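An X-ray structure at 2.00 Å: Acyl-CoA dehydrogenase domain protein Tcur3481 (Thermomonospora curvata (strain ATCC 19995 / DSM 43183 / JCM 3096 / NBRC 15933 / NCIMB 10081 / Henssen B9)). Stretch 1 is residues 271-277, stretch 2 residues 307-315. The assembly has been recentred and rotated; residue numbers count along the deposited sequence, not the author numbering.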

ATOM      1  N   ILE B 271      -0.611  14.315   1.975  1.00 32.18           N
ATOM      2  CA  ILE B 271      -1.404  13.968   0.798  1.00 36.14           C
ATOM      3  C   ILE B 271      -2.749  13.354   1.213  1.00 35.45           C
ATOM      4  O   ILE B 271      -3.817  13.750   0.733  1.00 35.58           O
ATOM      5  CB  ILE B 271      -0.602  13.008  -0.097  1.00 35.04           C
ATOM      6  CG1 ILE B 271       0.527  13.737  -0.844  1.00 35.20           C
ATOM      7  CG2 ILE B 271      -1.549  12.222  -1.084  1.00 35.47           C
ATOM      8  CD1 ILE B 271       1.624  12.713  -1.330  1.00 36.05           C
ATOM      9  N   GLU B 272      -2.713  12.399   2.141  1.00 34.19           N
ATOM     10  CA  GLU B 272      -3.935  11.708   2.516  1.00 35.18           C
ATOM     11  C   GLU B 272      -4.917  12.672   3.162  1.00 34.99           C
ATOM     12  O   GLU B 272      -6.135  12.565   2.951  1.00 35.90           O
ATOM     13  CB  GLU B 272      -3.615  10.549   3.466  1.00 34.13           C
ATOM     14  CG  GLU B 272      -3.025   9.321   2.691  1.00 37.20           C
ATOM     15  CD  GLU B 272      -2.478   8.277   3.635  1.00 39.29           C
ATOM     16  OE1 GLU B 272      -2.182   8.622   4.819  1.00 40.36           O
ATOM     17  OE2 GLU B 272      -2.307   7.140   3.185  1.00 40.74           O
ATOM     18  N   ILE B 273      -4.394  13.604   3.962  1.00 35.50           N
ATOM     19  CA  ILE B 273      -5.227  14.602   4.617  1.00 35.53           C
ATOM     20  C   ILE B 273      -5.849  15.528   3.579  1.00 37.52           C
ATOM     21  O   ILE B 273      -7.031  15.887   3.673  1.00 37.47           O
ATOM     22  CB  ILE B 273      -4.412  15.380   5.669  1.00 35.33           C
ATOM     23  CG1 ILE B 273      -4.074  14.486   6.882  1.00 36.28           C
ATOM     24  CG2 ILE B 273      -5.129  16.742   6.076  1.00 35.74           C
ATOM     25  CD1 ILE B 273      -3.131  15.162   7.927  1.00 36.68           C
ATOM     26  N   GLU B 274      -5.077  15.939   2.571  1.00 36.18           N
ATOM     27  CA  GLU B 274      -5.686  16.779   1.517  1.00 39.32           C
ATOM     28  C   GLU B 274      -6.797  16.034   0.789  1.00 36.96           C
ATOM     29  O   GLU B 274      -7.856  16.600   0.494  1.00 37.78           O
ATOM     30  CB  GLU B 274      -4.613  17.261   0.536  1.00 43.22           C
ATOM     31  CG  GLU B 274      -3.765  18.296   1.267  1.00 51.37           C
ATOM     32  CD  GLU B 274      -3.075  19.346   0.399  1.00 61.75           C
ATOM     33  OE1 GLU B 274      -2.709  19.078  -0.773  1.00 64.75           O
ATOM     34  OE2 GLU B 274      -2.849  20.449   0.933  1.00 66.19           O
ATOM     35  N   ALA B 275      -6.582  14.751   0.516  1.00 34.38           N
ATOM     36  CA  ALA B 275      -7.601  13.937  -0.145  1.00 33.62           C
ATOM     37  C   ALA B 275      -8.849  13.780   0.731  1.00 35.20           C
ATOM     38  O   ALA B 275      -9.979  13.909   0.250  1.00 34.57           O
ATOM     39  CB  ALA B 275      -7.007  12.579  -0.490  1.00 29.95           C
ATOM     40  N   MET B 276      -8.642  13.446   2.010  1.00 34.13           N
ATOM     41  CA  MET B 276      -9.725  13.359   2.976  1.00 36.20           C
ATOM     42  C   MET B 276     -10.565  14.615   2.969  1.00 36.60           C
ATOM     43  O   MET B 276     -11.796  14.548   2.946  1.00 38.48           O
ATOM     44  CB  MET B 276      -9.122  13.137   4.362  1.00 35.70           C
ATOM     45  CG  MET B 276      -8.594  11.702   4.498  1.00 37.51           C
ATOM     46  SD  MET B 276      -7.385  11.569   5.866  1.00 40.63           S
ATOM     47  CE  MET B 276      -8.629  11.671   7.176  1.00 38.56           C
ATOM     48  N   ARG B 277      -9.889  15.768   2.982  1.00 35.70           N
ATOM     49  CA  ARG B 277     -10.550  17.057   3.103  1.00 37.50           C
ATOM     50  C   ARG B 277     -11.379  17.394   1.865  1.00 35.99           C
ATOM     51  O   ARG B 277     -12.520  17.848   1.977  1.00 38.31           O
ATOM     52  CB  ARG B 277      -9.489  18.154   3.393  1.00 39.74           C
ATOM     53  CG  ARG B 277     -10.128  19.568   3.436  1.00 45.27           C
ATOM     54  CD  ARG B 277      -9.344  20.635   4.275  1.00 51.56           C
ATOM     55  NE  ARG B 277      -7.911  20.421   4.349  1.00 56.54           N
ATOM     56  CZ  ARG B 277      -7.232  20.180   5.477  1.00 61.09           C
ATOM     57  NH1 ARG B 277      -5.932  20.028   5.414  1.00 60.97           N
ATOM     58  NH2 ARG B 277      -7.839  20.094   6.668  1.00 64.76           N
ATOM     59  N   GLY B 307      -7.269   6.345   4.709  1.00 36.37           N
ATOM     60  CA  GLY B 307      -6.287   7.410   4.881  1.00 38.04           C
ATOM     61  C   GLY B 307      -6.120   7.839   6.336  1.00 36.76           C
ATOM     62  O   GLY B 307      -4.998   7.951   6.837  1.00 39.18           O
ATOM     63  N   GLY B 308      -7.232   8.063   7.041  1.00 37.05           N
ATOM     64  CA  GLY B 308      -7.127   8.498   8.435  1.00 35.86           C
ATOM     65  C   GLY B 308      -6.410   7.482   9.309  1.00 36.64           C
ATOM     66  O   GLY B 308      -5.569   7.841  10.146  1.00 34.37           O
ATOM     67  N   LEU B 309      -6.697   6.203   9.093  1.00 34.81           N
ATOM     68  CA  LEU B 309      -6.019   5.162   9.847  1.00 36.65           C
ATOM     69  C   LEU B 309      -4.556   5.085   9.458  1.00 36.37           C
ATOM     70  O   LEU B 309      -3.701   4.887  10.331  1.00 34.58           O
ATOM     71  CB  LEU B 309      -6.675   3.806   9.632  1.00 36.05           C
ATOM     72  CG  LEU B 309      -6.188   2.717  10.593  1.00 37.97           C
ATOM     73  CD1 LEU B 309      -6.356   3.255  12.074  1.00 37.74           C
ATOM     74  CD2 LEU B 309      -7.008   1.483  10.335  1.00 37.08           C
ATOM     75  N   ASN B 310      -4.234   5.226   8.161  1.00 36.04           N
ATOM     76  CA  ASN B 310      -2.813   5.265   7.789  1.00 34.10           C
ATOM     77  C   ASN B 310      -2.092   6.400   8.515  1.00 35.22           C
ATOM     78  O   ASN B 310      -0.986   6.207   9.021  1.00 35.17           O
ATOM     79  CB  ASN B 310      -2.601   5.465   6.290  1.00 33.38           C
ATOM     80  CG  ASN B 310      -3.004   4.279   5.457  1.00 34.93           C
ATOM     81  OD1 ASN B 310      -3.153   3.129   5.939  1.00 32.23           O
ATOM     82  ND2 ASN B 310      -3.108   4.543   4.163  1.00 34.94           N
ATOM     83  N   VAL B 311      -2.670   7.603   8.515  1.00 34.98           N
ATOM     84  CA  VAL B 311      -1.986   8.732   9.151  1.00 34.45           C
ATOM     85  C   VAL B 311      -1.637   8.395  10.599  1.00 35.78           C
ATOM     86  O   VAL B 311      -0.488   8.557  11.019  1.00 34.05           O
ATOM     87  CB  VAL B 311      -2.819  10.027   9.072  1.00 35.29           C
ATOM     88  CG1 VAL B 311      -2.136  11.173   9.991  1.00 33.00           C
ATOM     89  CG2 VAL B 311      -3.012  10.503   7.583  1.00 34.10           C
ATOM     90  N   VAL B 312      -2.624   7.953  11.397  1.00 35.39           N
ATOM     91  CA  VAL B 312      -2.314   7.762  12.835  1.00 35.18           C
ATOM     92  C   VAL B 312      -1.385   6.568  13.075  1.00 35.13           C
ATOM     93  O   VAL B 312      -0.690   6.548  14.086  1.00 34.77           O
ATOM     94  CB  VAL B 312      -3.584   7.637  13.713  1.00 35.44           C
ATOM     95  CG1 VAL B 312      -4.429   8.989  13.658  1.00 35.36           C
ATOM     96  CG2 VAL B 312      -4.466   6.383  13.368  1.00 34.16           C
ATOM     97  N   HIS B 313      -1.345   5.554  12.189  1.00 33.58           N
ATOM     98  CA  HIS B 313      -0.269   4.563  12.293  1.00 33.60           C
ATOM     99  C   HIS B 313       1.097   5.178  11.983  1.00 34.92           C
ATOM    100  O   HIS B 313       2.110   4.845  12.635  1.00 34.02           O
ATOM    101  CB  HIS B 313      -0.535   3.379  11.340  1.00 35.39           C
ATOM    102  CG  HIS B 313      -1.391   2.306  11.957  1.00 36.72           C
ATOM    103  ND1 HIS B 313      -0.866   1.316  12.777  1.00 37.35           N
ATOM    104  CD2 HIS B 313      -2.733   2.115  11.945  1.00 36.19           C
ATOM    105  CE1 HIS B 313      -1.844   0.513  13.171  1.00 38.43           C
ATOM    106  NE2 HIS B 313      -2.983   0.959  12.666  1.00 36.10           N
ATOM    107  N   ARG B 314       1.175   6.030  10.950  1.00 32.81           N
ATOM    108  CA  ARG B 314       2.485   6.621  10.655  1.00 34.34           C
ATOM    109  C   ARG B 314       2.922   7.531  11.802  1.00 35.26           C
ATOM    110  O   ARG B 314       4.099   7.537  12.167  1.00 34.31           O
ATOM    111  CB  ARG B 314       2.467   7.406   9.325  1.00 32.74           C
ATOM    112  CG  ARG B 314       2.242   6.535   8.070  1.00 33.63           C
ATOM    113  CD  ARG B 314       2.725   7.229   6.770  1.00 35.09           C
ATOM    114  NE  ARG B 314       2.086   6.622   5.598  1.00 35.01           N
ATOM    115  CZ  ARG B 314       0.886   6.969   5.175  1.00 35.46           C
ATOM    116  NH1 ARG B 314       0.233   7.921   5.853  1.00 35.15           N
ATOM    117  NH2 ARG B 314       0.345   6.397   4.093  1.00 34.67           N
ATOM    118  N   THR B 315       1.995   8.295  12.391  1.00 34.70           N
ATOM    119  CA  THR B 315       2.436   9.223  13.439  1.00 36.38           C
ATOM    120  C   THR B 315       2.811   8.465  14.717  1.00 37.92           C
ATOM    121  O   THR B 315       3.667   8.930  15.478  1.00 39.63           O
ATOM    122  CB  THR B 315       1.373  10.325  13.699  1.00 36.42           C
ATOM    123  OG1 THR B 315       0.114   9.740  14.034  1.00 36.14           O
ATOM    124  CG2 THR B 315       1.185  11.278  12.452  1.00 35.84           C
TER

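The contact between these two helical stretches centres on one carboxylate. Glu272 forms a two-pronged salt bridge with Arg314: NH1 of Arg314 donates to OE1 of Glu272 at 2.7 Å, and NH2 of Arg314 donates to OE2 of Glu272 at 2.9 Å. Both N-H...O angles exceed 170°, and OE1 lies at the edge of the guanidinium, near its plane, where the N-H bonds point. Arginine suits this position because its planar head offers two donors spaced to match the two oxygens of a carboxylate. A third hydrogen bond runs from Asn310 ND2 to Glu272 OE2, at 2.9 Å; the amide thus adds a neutral donor one helical turn before Arg314.

Glu272 can reach both partners because its CA-to-CB bond points toward the other helix and its chain is extended at chi2 (t), after an m rotamer at chi1. Its side chain fits as a knob into a hole formed by Gly307, Asn310, Val311 and Arg314, and it gives up 93 Å² to the contact, the largest share of any residue here.

The helices run roughly antiparallel, at 152°, with their axes 9.4 Å apart at closest approach. Their nearest CA atoms are those of Gly307 and Glu272, 5.4 Å apart. Glycine suits this place: an ideal CB on Gly307 would point toward the partner helix, 3.7 Å from Glu272 CB and 3.5 Å from Met276 SD. Without it, the methionine sulfur lies close over the backbone, with Met276 SD 3.7 Å from Gly308 N. At Gly308 an ideal CB would be tight, 3.4 Å from Met276 CE.

Beside the polar cluster, Val311 CG2 packs 4.2 Å from Ile273 CG1, a contact between buried, branched aliphatic side chains. Altogether the two stretches bury 282 Å², a small interface in which a salt bridge is joined by side-chain packing against glycine backbone.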